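Local coordinates for aminotransferase, class III (Thermomicrobium roseum, PDB 6IO1), which works as a thermostable, (S)-enantioselective omega-transaminase of class III, moving amino groups with the help of pyridoxal 5'-phosphate, at residues F117-G120 and G121-N125; L259-V262 and I263-F266; A334-N337 and L338-L341. One frame throughout, in Å; residues are numbered along the deposited sequence.

Contact 1: residues F117-G120 and G121-N125; sequences FTSG and GAESN. With PMP (4'-deoxy-4'-aminopyridoxal-5'-phosphate), chain C.
Glu123 turns its carboxylate back from the first turn of a helix and takes the backbone N-H of Ser119, which lies before that helix begins. The setting is the phosphate-binding turn of a fold type I aminotransferase: strand 112-118 ends, Gly120 takes the N-cap position, and helix 121-138 starts against the cofactor. The Glu123 chain runs extended beyond CG (chi2 -174°), which carries OE1 to 2.7 Å from Ser119 N; the N-H comes from above the carboxylate plane, yet the bond is nearly straight. With an alanine at this position the carboxylate is gone, and Ser119 N and the water that donates to OE1 would probably both lose their partner. OE2 lies close to OE2 of Glu123 in the second subunit, so this buried pair may share a proton. On the strand side of the turn, Thr118 sets OG1 between its backbone N and carbonyl carbon (chi1 66°), 2.7 Å from Ser124 OG; its one proton also has Gly120 O within reach. That carbonyl accepts Ser124 N at 3.0 Å, the first backbone bond of the helix. Ser124 OG is hydrogen-bonded further to Phe287 O. At the helix start Gly121 N donates to PMP O1P at 2.9 Å, while Ala122 N gives PMP O4P a weak bond. Side chains at Gly120 and Gly121 would run into PMP O1P and O4P. A water donates to Glu123 OE1 at 2.9 Å and lies equally far from Ser119 OG.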
loop_
_atom_site.group_PDB
_atom_site.type_symbol
_atom_site.label_atom_id
_atom_site.label_comp_id
_atom_site.label_asym_id
_atom_site.label_seq_id
_atom_site.Cartn_x
_atom_site.Cartn_y
_atom_site.Cartn_z
ATOM N N PHE B 117 -9.829 0.043 6.044
ATOM C CA PHE B 117 -9.176 -0.870 5.122
ATOM C C PHE B 117 -7.990 -0.217 4.419
ATOM O O PHE B 117 -7.844 1.007 4.381
ATOM C CB PHE B 117 -10.190 -1.396 4.108
ATOM C CG PHE B 117 -11.305 -2.177 4.739
ATOM C CD1 PHE B 117 -11.070 -3.436 5.266
ATOM C CD2 PHE B 117 -12.580 -1.643 4.834
ATOM C CE1 PHE B 117 -12.086 -4.155 5.861
ATOM C CE2 PHE B 117 -13.602 -2.360 5.428
ATOM C CZ PHE B 117 -13.355 -3.618 5.942
ATOM N N THR B 118 -7.118 -1.071 3.889
ATOM C CA THR B 118 -5.884 -0.703 3.208
ATOM C C THR B 118 -5.695 -1.684 2.055
ATOM O O THR B 118 -6.587 -2.478 1.739
ATOM C CB THR B 118 -4.674 -0.730 4.155
ATOM O OG1 THR B 118 -4.433 -2.076 4.585
ATOM C CG2 THR B 118 -4.887 0.164 5.373
ATOM N N SER B 119 -4.528 -1.631 1.416
ATOM C CA SER B 119 -4.202 -2.547 0.333
ATOM C C SER B 119 -3.083 -3.525 0.669
ATOM O O SER B 119 -2.730 -4.348 -0.182
ATOM C CB SER B 119 -3.829 -1.760 -0.928
ATOM O OG SER B 119 -4.945 -1.048 -1.430
ATOM N N GLY B 120 -2.522 -3.475 1.874
ATOM C CA GLY B 120 -1.424 -4.372 2.191
ATOM C C GLY B 120 -1.084 -4.355 3.663
ATOM O O GLY B 120 -1.596 -3.545 4.438
ATOM N N GLY B 121 -0.199 -5.284 4.035
ATOM C CA GLY B 121 0.204 -5.407 5.428
ATOM C C GLY B 121 0.968 -4.202 5.946
ATOM O O GLY B 121 0.743 -3.754 7.073
ATOM N N ALA B 122 1.905 -3.680 5.148
ATOM C CA ALA B 122 2.664 -2.508 5.578
ATOM C C ALA B 122 1.752 -1.306 5.767
ATOM O O ALA B 122 1.901 -0.549 6.736
ATOM C CB ALA B 122 3.773 -2.188 4.578
ATOM N N GLU B 123 0.805 -1.108 4.845
ATOM C CA GLU B 123 -0.172 -0.037 5.007
ATOM C C GLU B 123 -0.962 -0.220 6.296
ATOM O O GLU B 123 -1.199 0.745 7.033
ATOM C CB GLU B 123 -1.118 -0.004 3.807
ATOM C CG GLU B 123 -0.544 0.622 2.546
ATOM C CD GLU B 123 -1.582 0.762 1.445
ATOM O OE1 GLU B 123 -2.753 0.396 1.681
ATOM O OE2 GLU B 123 -1.229 1.237 0.345
ATOM N N SER B 124 -1.348 -1.461 6.597
ATOM C CA SER B 124 -2.125 -1.738 7.802
ATOM C C SER B 124 -1.324 -1.422 9.059
ATOM O O SER B 124 -1.833 -0.797 9.995
ATOM C CB SER B 124 -2.579 -3.198 7.805
ATOM O OG SER B 124 -3.453 -3.465 6.721
ATOM N N ASN B 125 -0.068 -1.868 9.110
ATOM C CA ASN B 125 0.749 -1.625 10.295
ATOM C C ASN B 125 1.060 -0.143 10.469
ATOM O O ASN B 125 1.070 0.364 11.598
ATOM C CB ASN B 125 2.026 -2.459 10.226
ATOM C CG ASN B 125 1.774 -3.921 10.540
ATOM O OD1 ASN B 125 0.857 -4.254 11.290
ATOM N ND2 ASN B 125 2.574 -4.802 9.954
HETATM N N1 PMP C . 3.028 -7.854 8.262
HETATM C C2 PMP C . 3.444 -9.119 8.230
HETATM C C2A PMP C . 3.221 -9.984 9.432
HETATM C C3 PMP C . 4.081 -9.632 7.094
HETATM O O3 PMP C . 4.497 -10.932 7.090
HETATM C C4 PMP C . 4.281 -8.811 5.980
HETATM C C4A PMP C . 4.964 -9.343 4.744
HETATM N N4A PMP C . 4.755 -10.782 4.561
HETATM C C5 PMP C . 3.834 -7.483 6.033
HETATM C C6 PMP C . 3.217 -7.061 7.196
HETATM C C5A PMP C . 4.022 -6.554 4.872
HETATM O O4P PMP C . 2.885 -6.637 3.957
HETATM P P PMP C . 2.874 -5.845 2.550
HETATM O O1P PMP C . 1.535 -6.158 1.911
HETATM O O2P PMP C . 3.036 -4.378 2.895
HETATM O O3P PMP C . 4.046 -6.397 1.762
HETATM O O HOH W 1 -5.103 1.281 0.224
#

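Contact 2: residues L259-V262 and I263-F266; sequences LDEV and ITGF. With PMP (4'-deoxy-4'-aminopyridoxal-5'-phosphate), chain C.
Thr264 gives its hydroxyl to Glu261, OG1 lying 2.6 Å from OE1. Thr264 places OG1 between its own N and carbonyl carbon (chi1 58°), which brings it to the Glu261 carboxylate, while Glu261 bends at its second torsion (chi2 -107°) and crosses the threonine at about a right angle. The hydroxyl meets OE1 from well above the carboxylate plane (52° out of it). Gly274 N also donates to OE1, and Met275 N to OE2, so this buried carboxylate is supplied at both oxygens. The backbone closes the same turn: Gly265 N reaches Glu261 O at 2.8 Å, a bent bond with the donor above the carbonyl plane. A side chain on Gly265 would strike that oxygen. A water links Asp260 O, to which it donates, with Ile263 N. Asp260, at the end of strand 256-260, forms an Asx turn: Val262 N meets OD1 at 3.0 Å, nearly along the C-O axis, and this bond, with those of His155 and Asn125 on OD2, fixes the carboxylate's rotation. Val262 lies over one face of the pyridine ring, its CB 3.6 Å from PMP N1. Ile263 comes up to the phenolic side, with CD1 3.1 Å from PMP O3. Asp260 OD2, held by His155 ND1 and by Asn125 ND2 of helix 121-138, stands 3.1 Å from PMP N1. As in other fold type I enzymes, an aspartate so placed would probably keep the pyridine nitrogen protonated and the ring able to draw electrons from the substrate carbon.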
loop_
_atom_site.group_PDB
_atom_site.type_symbol
_atom_site.label_atom_id
_atom_site.label_comp_id
_atom_site.label_asym_id
_atom_site.label_seq_id
_atom_site.Cartn_x
_atom_site.Cartn_y
_atom_site.Cartn_z
ATOM N N LEU B 259 -1.763 -6.433 17.487
ATOM C CA LEU B 259 -1.505 -7.798 17.051
ATOM C C LEU B 259 -1.486 -7.836 15.530
ATOM O O LEU B 259 -2.476 -7.479 14.881
ATOM C CB LEU B 259 -2.553 -8.763 17.603
ATOM C CG LEU B 259 -2.045 -10.193 17.794
ATOM C CD1 LEU B 259 -0.915 -10.229 18.814
ATOM C CD2 LEU B 259 -3.175 -11.116 18.205
ATOM N N ASP B 260 -0.362 -8.273 14.968
ATOM C CA ASP B 260 -0.172 -8.332 13.521
ATOM C C ASP B 260 -0.613 -9.713 13.056
ATOM O O ASP B 260 0.130 -10.690 13.175
ATOM C CB ASP B 260 1.285 -8.042 13.168
ATOM C CG ASP B 260 1.546 -8.029 11.667
ATOM O OD1 ASP B 260 0.738 -8.578 10.894
ATOM O OD2 ASP B 260 2.579 -7.459 11.260
ATOM N N GLU B 261 -1.826 -9.793 12.509
ATOM C CA GLU B 261 -2.388 -11.040 12.011
ATOM C C GLU B 261 -2.324 -11.138 10.491
ATOM O O GLU B 261 -3.135 -11.848 9.888
ATOM C CB GLU B 261 -3.831 -11.197 12.491
ATOM C CG GLU B 261 -3.973 -11.356 13.996
ATOM C CD GLU B 261 -4.344 -12.769 14.403
ATOM O OE1 GLU B 261 -4.167 -13.692 13.582
ATOM O OE2 GLU B 261 -4.816 -12.955 15.545
ATOM N N VAL B 262 -1.386 -10.425 9.861
ATOM C CA VAL B 262 -1.303 -10.412 8.402
ATOM C C VAL B 262 -1.073 -11.820 7.862
ATOM O O VAL B 262 -1.686 -12.226 6.868
ATOM C CB VAL B 262 -0.207 -9.432 7.941
ATOM C CG1 VAL B 262 0.166 -9.681 6.490
ATOM C CG2 VAL B 262 -0.674 -7.995 8.128
ATOM N N ILE B 263 -0.202 -12.589 8.511
ATOM C CA ILE B 263 0.058 -13.964 8.087
ATOM C C ILE B 263 -0.843 -14.950 8.816
ATOM O O ILE B 263 -1.494 -15.793 8.192
ATOM C CB ILE B 263 1.546 -14.317 8.303
ATOM C CG1 ILE B 263 2.437 -13.559 7.320
ATOM C CG2 ILE B 263 1.760 -15.815 8.165
ATOM C CD1 ILE B 263 3.897 -13.949 7.415
ATOM N N THR B 264 -0.893 -14.857 10.147
ATOM C CA THR B 264 -1.643 -15.825 10.940
ATOM C C THR B 264 -3.143 -15.735 10.691
ATOM O O THR B 264 -3.859 -16.724 10.883
ATOM C CB THR B 264 -1.352 -15.624 12.427
ATOM O OG1 THR B 264 -1.704 -14.287 12.807
ATOM C CG2 THR B 264 0.123 -15.854 12.716
ATOM N N GLY B 265 -3.632 -14.572 10.272
ATOM C CA GLY B 265 -5.060 -14.364 10.184
ATOM C C GLY B 265 -5.727 -15.227 9.130
ATOM O O GLY B 265 -5.115 -15.682 8.162
ATOM N N PHE B 266 -7.023 -15.452 9.351
ATOM C CA PHE B 266 -7.895 -16.158 8.414
ATOM C C PHE B 266 -7.455 -17.609 8.203
ATOM O O PHE B 266 -7.317 -18.087 7.075
ATOM C CB PHE B 266 -8.002 -15.391 7.095
ATOM C CG PHE B 266 -8.561 -14.004 7.261
ATOM C CD1 PHE B 266 -9.930 -13.791 7.256
ATOM C CD2 PHE B 266 -7.721 -12.919 7.451
ATOM C CE1 PHE B 266 -10.449 -12.520 7.422
ATOM C CE2 PHE B 266 -8.235 -11.646 7.617
ATOM C CZ PHE B 266 -9.600 -11.448 7.603
HETATM N N1 PMP C . 3.028 -7.854 8.262
HETATM C C2 PMP C . 3.444 -9.119 8.230
HETATM C C2A PMP C . 3.221 -9.984 9.432
HETATM C C3 PMP C . 4.081 -9.632 7.094
HETATM O O3 PMP C . 4.497 -10.932 7.090
HETATM C C4 PMP C . 4.281 -8.811 5.980
HETATM C C4A PMP C . 4.964 -9.343 4.744
HETATM N N4A PMP C . 4.755 -10.782 4.561
HETATM C C5 PMP C . 3.834 -7.483 6.033
HETATM C C6 PMP C . 3.217 -7.061 7.196
HETATM C C5A PMP C . 4.022 -6.554 4.872
HETATM O O4P PMP C . 2.885 -6.637 3.957
HETATM P P PMP C . 2.874 -5.845 2.550
HETATM O O1P PMP C . 1.535 -6.158 1.911
HETATM O O2P PMP C . 3.036 -4.378 2.895
HETATM O O3P PMP C . 4.046 -6.397 1.762
HETATM O O HOH W 2 0.786 -12.541 11.333
#

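Contact 3: residues A334-N337 and L338-L341; sequences ALRN and LDIL
Leu335 O is gripped from two directions, by Asp339 N at 2.9 Å in the regular i to i+4 bond of an alpha helix and, more weakly, by Arg103 NH1. The same arginine forms a salt bridge with Asp339 OD1. This second grip matters because the carboxylate folds back along the helix, CG anti to the carbonyl carbon (chi1 -69°), and brings OD1 within 3.2 Å of Leu335 O. Two acceptors meet there, and the charge of Arg103 probably offsets their repulsion. Asp339 OD2 faces Arg336. That arginine bends at its second torsion (chi2 71°) and lays its guanidinium beside the aspartate, NH1 3.4 Å from OD2. The planes of the two groups are 60° apart and the hydrogen bond within this salt bridge is weak and long; the stronger partner of Asp339 is Arg103, through OD1. The other backbone bonds are regular, with Leu338 N to Ala334 O and Leu341 N to Asn337 O each 2.8 Å. The Asn337 amide bonds outside the helix, OD1 to Ser293 OG and ND2 weakly to Ile291 O and Gly290 O, in the loop that follows the pocket residue Lys289. Helix 328-344 packs against its neighbours largely through apolar side chains: Ala334, Leu335 and Leu338 on Leu100 of helix 95-107, Ile340 and Arg336 on Leu72 of helix 70-82, and Ala334 also on Leu298, just before strand 299-304.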
loop_
_atom_site.group_PDB
_atom_site.type_symbol
_atom_site.label_atom_id
_atom_site.label_comp_id
_atom_site.label_asym_id
_atom_site.label_seq_id
_atom_site.Cartn_x
_atom_site.Cartn_y
_atom_site.Cartn_z
ATOM N N ALA B 334 -13.354 -10.257 -0.889
ATOM C CA ALA B 334 -13.125 -10.684 0.487
ATOM C C ALA B 334 -14.366 -11.335 1.079
ATOM O O ALA B 334 -14.265 -12.325 1.809
ATOM C CB ALA B 334 -12.693 -9.495 1.343
ATOM N N LEU B 335 -15.544 -10.777 0.799
ATOM C CA LEU B 335 -16.780 -11.373 1.295
ATOM C C LEU B 335 -16.972 -12.778 0.735
ATOM O O LEU B 335 -17.311 -13.712 1.474
ATOM C CB LEU B 335 -17.974 -10.486 0.941
ATOM C CG LEU B 335 -18.079 -9.147 1.676
ATOM C CD1 LEU B 335 -19.203 -8.303 1.096
ATOM C CD2 LEU B 335 -18.283 -9.366 3.168
ATOM N N ARG B 336 -16.738 -12.951 -0.569
ATOM C CA ARG B 336 -16.865 -14.284 -1.160
ATOM C C ARG B 336 -15.820 -15.246 -0.596
ATOM O O ARG B 336 -16.120 -16.418 -0.310
ATOM C CB ARG B 336 -16.748 -14.192 -2.681
ATOM C CG ARG B 336 -17.487 -15.287 -3.426
ATOM C CD ARG B 336 -18.991 -15.104 -3.325
ATOM N NE ARG B 336 -19.712 -16.229 -3.910
ATOM C CZ ARG B 336 -20.024 -17.339 -3.249
ATOM N NH1 ARG B 336 -19.705 -17.461 -1.968
ATOM N NH2 ARG B 336 -20.679 -18.316 -3.861
ATOM N N ASN B 337 -14.585 -14.766 -0.431
ATOM C CA ASN B 337 -13.521 -15.583 0.137
ATOM C C ASN B 337 -13.861 -16.015 1.556
ATOM O O ASN B 337 -13.588 -17.153 1.946
ATOM C CB ASN B 337 -12.205 -14.806 0.106
ATOM C CG ASN B 337 -11.045 -15.600 0.664
ATOM O OD1 ASN B 337 -10.632 -16.604 0.088
ATOM N ND2 ASN B 337 -10.508 -15.148 1.790
ATOM N N LEU B 338 -14.434 -15.107 2.348
ATOM C CA LEU B 338 -14.864 -15.456 3.697
ATOM C C LEU B 338 -15.996 -16.472 3.664
ATOM O O LEU B 338 -16.052 -17.372 4.508
ATOM C CB LEU B 338 -15.289 -14.199 4.454
ATOM C CG LEU B 338 -14.146 -13.296 4.917
ATOM C CD1 LEU B 338 -14.678 -12.113 5.710
ATOM C CD2 LEU B 338 -13.144 -14.091 5.736
ATOM N N ASP B 339 -16.907 -16.344 2.693
ATOM C CA ASP B 339 -17.954 -17.349 2.536
ATOM C C ASP B 339 -17.343 -18.731 2.366
ATOM O O ASP B 339 -17.717 -19.686 3.058
ATOM C CB ASP B 339 -18.832 -17.021 1.326
ATOM C CG ASP B 339 -19.677 -15.784 1.527
ATOM O OD1 ASP B 339 -19.810 -15.332 2.682
ATOM O OD2 ASP B 339 -20.213 -15.266 0.526
ATOM N N ILE B 340 -16.364 -18.841 1.466
ATOM C CA ILE B 340 -15.742 -20.136 1.203
ATOM C C ILE B 340 -14.945 -20.615 2.415
ATOM O O ILE B 340 -15.011 -21.792 2.791
ATOM C CB ILE B 340 -14.871 -20.063 -0.062
ATOM C CG1 ILE B 340 -15.747 -19.782 -1.282
ATOM C CG2 ILE B 340 -14.090 -21.355 -0.251
ATOM C CD1 ILE B 340 -14.978 -19.646 -2.573
ATOM N N LEU B 341 -14.182 -19.716 3.041
ATOM C CA LEU B 341 -13.338 -20.093 4.171
ATOM C C LEU B 341 -14.170 -20.602 5.343
ATOM O O LEU B 341 -13.843 -21.627 5.954
ATOM C CB LEU B 341 -12.482 -18.896 4.594
ATOM C CG LEU B 341 -11.270 -19.130 5.501
ATOM C CD1 LEU B 341 -10.166 -19.858 4.754
ATOM C CD2 LEU B 341 -10.759 -17.806 6.051
#

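In the fold
Contacts 1, 2 and 3 follow in that order along the chain, all within the class-III aminotransferase fold. Contacts 1 and 2 have centres 12 Å apart and lie at ends of strands 112-118 and 256-260 of one mixed sheet. They meet in a probable hydrogen bond, Asn125 ND2 lying 3.0 Å from Asp260 OD2; contact 1 binds the phosphate and contact 2 brings Asp260 up to the pyridine nitrogen. Contact 3, in helix 328-344, does not touch PMP. It packs against contact 2 through Phe266, whose CE1 is 3.5 Å from Leu338 CD2, with centres 16 Å apart. It stays about 7 Å from contact 1 at the nearest atoms. The helix thus backs the loop following the cofactor-facing aspartate.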